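Local atomic coordinates of autolysin E (Staphylococcus aureus, PDB entry 4PI7), a protein that probably hydrolyses the N-acetylglucosamine-containing glycan strands of bacterial cell-wall peptidoglycan, as an autolysin of the lysozyme-like glucosaminidase family. Residues 6-11 with 185-190. Sequence-based numbering, arbitrary orientation.
With NAG (2-acetamido-2-deoxy-beta-D-glucopyranose), chain B.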
ATOM      1  N   ASP A   6      16.052 -15.353   0.372  1.00 24.90           N
ATOM      2  CA  ASP A   6      15.737 -14.138   1.139  1.00 23.30           C
ATOM      3  C   ASP A   6      15.238 -14.422   2.549  1.00 21.69           C
ATOM      4  O   ASP A   6      14.740 -13.505   3.238  1.00 21.70           O
ATOM      5  CB  ASP A   6      14.713 -13.318   0.382  1.00 26.25           C
ATOM      6  CG  ASP A   6      13.518 -14.126  -0.009  1.00 27.66           C
ATOM      7  OD1 ASP A   6      13.393 -15.247   0.516  1.00 25.38           O
ATOM      8  OD2 ASP A   6      12.683 -13.655  -0.824  1.00 34.90           O
ATOM      9  N   VAL A   7      15.419 -15.656   3.030  1.00 20.26           N
ATOM     10  CA  VAL A   7      15.067 -15.985   4.407  1.00 19.12           C
ATOM     11  C   VAL A   7      16.325 -15.803   5.258  1.00 20.84           C
ATOM     12  O   VAL A   7      17.289 -16.610   5.202  1.00 23.23           O
ATOM     13  CB  VAL A   7      14.482 -17.397   4.527  1.00 18.77           C
ATOM     14  CG1 VAL A   7      14.199 -17.763   5.965  1.00 18.24           C
ATOM     15  CG2 VAL A   7      13.229 -17.509   3.712  1.00 18.12           C
ATOM     16  N   ASN A   8      16.335 -14.733   6.010  1.00 16.53           N
ATOM     17  CA  ASN A   8      17.522 -14.257   6.704  1.00 15.53           C
ATOM     18  C   ASN A   8      17.491 -14.323   8.214  1.00 16.34           C
ATOM     19  O   ASN A   8      18.562 -14.343   8.855  1.00 17.55           O
ATOM     20  CB  ASN A   8      17.769 -12.809   6.302  1.00 16.08           C
ATOM     21  CG  ASN A   8      18.344 -12.671   4.940  1.00 19.18           C
ATOM     22  OD1 ASN A   8      18.954 -13.613   4.391  1.00 21.00           O
ATOM     23  ND2 ASN A   8      18.156 -11.488   4.345  1.00 19.33           N
ATOM     24  N   TYR A   9      16.303 -14.265   8.815  1.00 13.39           N
ATOM     25  CA  TYR A   9      16.121 -14.105  10.245  1.00 13.46           C
ATOM     26  C   TYR A   9      15.135 -15.123  10.790  1.00 14.61           C
ATOM     27  O   TYR A   9      14.184 -15.497  10.089  1.00 14.66           O
ATOM     28  CB  TYR A   9      15.633 -12.688  10.587  1.00 13.93           C
ATOM     29  CG  TYR A   9      16.653 -11.651  10.322  1.00 14.09           C
ATOM     30  CD1 TYR A   9      17.628 -11.341  11.282  1.00 14.48           C
ATOM     31  CD2 TYR A   9      16.705 -10.976   9.098  1.00 13.51           C
ATOM     32  CE1 TYR A   9      18.592 -10.394  11.011  1.00 15.65           C
ATOM     33  CE2 TYR A   9      17.687 -10.010   8.816  1.00 14.51           C
ATOM     34  CZ  TYR A   9      18.623  -9.724   9.789  1.00 14.44           C
ATOM     35  OH  TYR A   9      19.624  -8.779   9.579  1.00 14.78           O
ATOM     36  N   SER A  10      15.315 -15.528  12.056  1.00 15.96           N
ATOM     37  CA  SER A  10      14.273 -16.227  12.779  1.00 16.81           C
ATOM     38  C   SER A  10      13.127 -15.259  13.086  1.00 15.65           C
ATOM     39  O   SER A  10      13.300 -14.017  13.129  1.00 15.69           O
ATOM     40  CB  SER A  10      14.772 -16.818  14.105  1.00 18.15           C
ATOM     41  OG  SER A  10      15.081 -15.809  15.038  1.00 18.46           O
ATOM     42  N   PHE A  11      11.953 -15.808  13.333  1.00 16.35           N
ATOM     43  CA  PHE A  11      10.825 -14.941  13.720  1.00 17.28           C
ATOM     44  C   PHE A  11      11.130 -14.164  14.973  1.00 18.16           C
ATOM     45  O   PHE A  11      10.892 -12.953  15.050  1.00 16.75           O
ATOM     46  CB  PHE A  11       9.578 -15.803  13.914  1.00 17.77           C
ATOM     47  CG  PHE A  11       8.352 -15.021  14.272  1.00 18.04           C
ATOM     48  CD1 PHE A  11       7.719 -14.284  13.298  1.00 18.85           C
ATOM     49  CD2 PHE A  11       7.861 -14.994  15.543  1.00 17.93           C
ATOM     50  CE1 PHE A  11       6.577 -13.545  13.578  1.00 20.28           C
ATOM     51  CE2 PHE A  11       6.735 -14.246  15.833  1.00 19.68           C
ATOM     52  CZ  PHE A  11       6.082 -13.540  14.840  1.00 19.78           C
ATOM     53  N   ASN A 185       8.811  -6.480   5.818  1.00 10.26           N
ATOM     54  CA  ASN A 185      10.118  -6.718   5.169  1.00 10.73           C
ATOM     55  C   ASN A 185      10.940  -7.804   5.855  1.00 11.11           C
ATOM     56  O   ASN A 185      12.010  -7.522   6.385  1.00 11.22           O
ATOM     57  CB  ASN A 185      10.925  -5.419   5.067  1.00 10.49           C
ATOM     58  CG  ASN A 185      12.030  -5.470   4.043  1.00 11.54           C
ATOM     59  OD1 ASN A 185      12.163  -6.415   3.282  1.00 13.05           O
ATOM     60  ND2 ASN A 185      12.808  -4.403   3.988  1.00 12.00           N
ATOM     61  N   PRO A 186      10.474  -9.052   5.828  1.00 11.36           N
ATOM     62  CA  PRO A 186      11.170 -10.066   6.622  1.00 11.73           C
ATOM     63  C   PRO A 186      12.604 -10.326   6.186  1.00 12.14           C
ATOM     64  O   PRO A 186      13.398 -10.828   7.019  1.00 12.75           O
ATOM     65  CB  PRO A 186      10.315 -11.318   6.451  1.00 13.00           C
ATOM     66  CG  PRO A 186       9.345 -11.024   5.403  1.00 15.06           C
ATOM     67  CD  PRO A 186       9.204  -9.553   5.292  1.00 12.81           C
ATOM     68  N   GLU A 187      12.943 -10.031   4.937  1.00 11.94           N
ATOM     69  CA  GLU A 187      14.335 -10.159   4.485  1.00 12.81           C
ATOM     70  C   GLU A 187      15.268  -9.203   5.218  1.00 13.36           C
ATOM     71  O   GLU A 187      16.441  -9.497   5.467  1.00 14.06           O
ATOM     72  CB  GLU A 187      14.401  -9.938   2.994  1.00 14.12           C
ATOM     73  CG  GLU A 187      15.755 -10.209   2.339  1.00 15.93           C
ATOM     74  CD  GLU A 187      15.738 -10.072   0.820  1.00 20.51           C
ATOM     75  OE1 GLU A 187      14.721  -9.655   0.200  1.00 23.85           O
ATOM     76  OE2 GLU A 187      16.747 -10.536   0.197  1.00 24.09           O
ATOM     77  N   ASN A 188      14.751  -8.025   5.574  1.00 11.36           N
ATOM     78  CA  ASN A 188      15.497  -6.969   6.323  1.00 11.94           C
ATOM     79  C   ASN A 188      14.521  -6.273   7.299  1.00 11.09           C
ATOM     80  O   ASN A 188      14.034  -5.162   7.047  1.00 11.36           O
ATOM     81  CB  ASN A 188      16.121  -5.942   5.393  1.00 11.57           C
ATOM     82  CG  ASN A 188      17.335  -6.494   4.651  1.00 12.65           C
ATOM     83  OD1 ASN A 188      18.394  -6.660   5.245  1.00 12.80           O
ATOM     84  ND2 ASN A 188      17.157  -6.840   3.391  1.00 13.30           N
ATOM     85  N   PRO A 189      14.221  -6.942   8.422  1.00 11.28           N
ATOM     86  CA  PRO A 189      13.178  -6.462   9.309  1.00 11.65           C
ATOM     87  C   PRO A 189      13.395  -5.043   9.801  1.00 11.51           C
ATOM     88  O   PRO A 189      14.518  -4.650  10.143  1.00 11.81           O
ATOM     89  CB  PRO A 189      13.206  -7.483  10.455  1.00 11.97           C
ATOM     90  CG  PRO A 189      13.693  -8.718   9.844  1.00 11.48           C
ATOM     91  CD  PRO A 189      14.709  -8.256   8.837  1.00 11.81           C
ATOM     92  N   ALA A 190      12.288  -4.280   9.867  1.00 11.72           N
ATOM     93  CA  ALA A 190      12.228  -2.936  10.403  1.00 12.72           C
ATOM     94  C   ALA A 190      12.834  -1.844   9.501  1.00 13.56           C
ATOM     95  O   ALA A 190      12.945  -0.672   9.918  1.00 16.08           O
ATOM     96  CB  ALA A 190      12.781  -2.856  11.846  1.00 13.70           C
TER
HETATM   97  C1  NAG B   2      10.346   5.288   7.453  1.00 18.25           C
HETATM   98  C2  NAG B   2      11.345   4.210   7.865  1.00 17.69           C
HETATM   99  C3  NAG B   2      12.642   4.878   8.296  1.00 18.90           C
HETATM  100  C4  NAG B   2      13.105   5.820   7.220  1.00 23.06           C
HETATM  101  C5  NAG B   2      12.021   6.808   6.805  1.00 24.30           C
HETATM  102  C6  NAG B   2      12.462   7.602   5.592  1.00 27.64           C
HETATM  103  C7  NAG B   2      10.620   1.910   8.520  1.00 17.12           C
HETATM  104  C8  NAG B   2      10.196   1.053   9.670  1.00 15.86           C
HETATM  105  N2  NAG B   2      10.889   3.209   8.822  1.00 17.70           N
HETATM  106  O3  NAG B   2      13.625   3.891   8.441  1.00 18.81           O
HETATM  107  O4  NAG B   2      14.200   6.542   7.754  1.00 27.11           O
HETATM  108  O5  NAG B   2      10.894   6.080   6.397  1.00 21.89           O
HETATM  109  O6  NAG B   2      11.384   8.501   5.383  1.00 31.10           O
HETATM  110  O7  NAG B   2      10.750   1.473   7.358  1.00 16.12           O
HETATM  111  O   HOH W   1      13.906 -13.497   7.115  1.00 13.92           O
HETATM  112  O   HOH W   2      18.828 -11.113   1.401  1.00 28.68           O
HETATM  113  O   HOH W   3      18.372  -6.829   8.015  1.00 13.92           O
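With CG beside the backbone N and opposite the carbonyl carbon in both Asn8 (chi1 -76°) and Tyr9, the amide and the phenol ring are carried toward Glu187 and Pro189, while Glu187 stretches its fully extended chain back along Asp6. The contact lays the N-terminal lead-in to helix 11-18 against a type I beta turn, Asn185 to Asn188, that follows helix 179-184 in the lysozyme-like glucosaminidase domain. One direct hydrogen bond joins them: Asn8 ND2 gives a nearly straight N-H to a lone pair of Glu187 O (2.9 Å, 168° at the hydrogen), with the oxygen close to the amide plane. Glu187 O also meets the Tyr9 ring at its edge and in its plane, 3.6 Å from Tyr9 CE2. Pro189 crosses the Tyr9 ring obliquely, its CD 3.4 Å from Tyr9 CD2, and also touches Ala14 and Met17 of helix 11-18. At the other end, Asp6 CB lies 3.4 Å from Glu187 CD. The two carboxylates share Asn175, whose ND2 is hydrogen-bonded to Asp6 OD2 and Glu187 OE1; Arg223 adds a salt bridge to Asp6, which probably eases the like-charge proximity. Three waters extend the seam. One accepts from Asn8 N and donates to Pro186 O, another links Asn8 ND2 to Glu187 OE2, so the amide nitrogen serves both a direct and a water-mediated bond. Beyond Pro189, Ala190 O comes within 3.3 Å of C8 of the bound NAG. The third water stands 2.8 Å from Tyr9 OH and donates to Asn188 OD1.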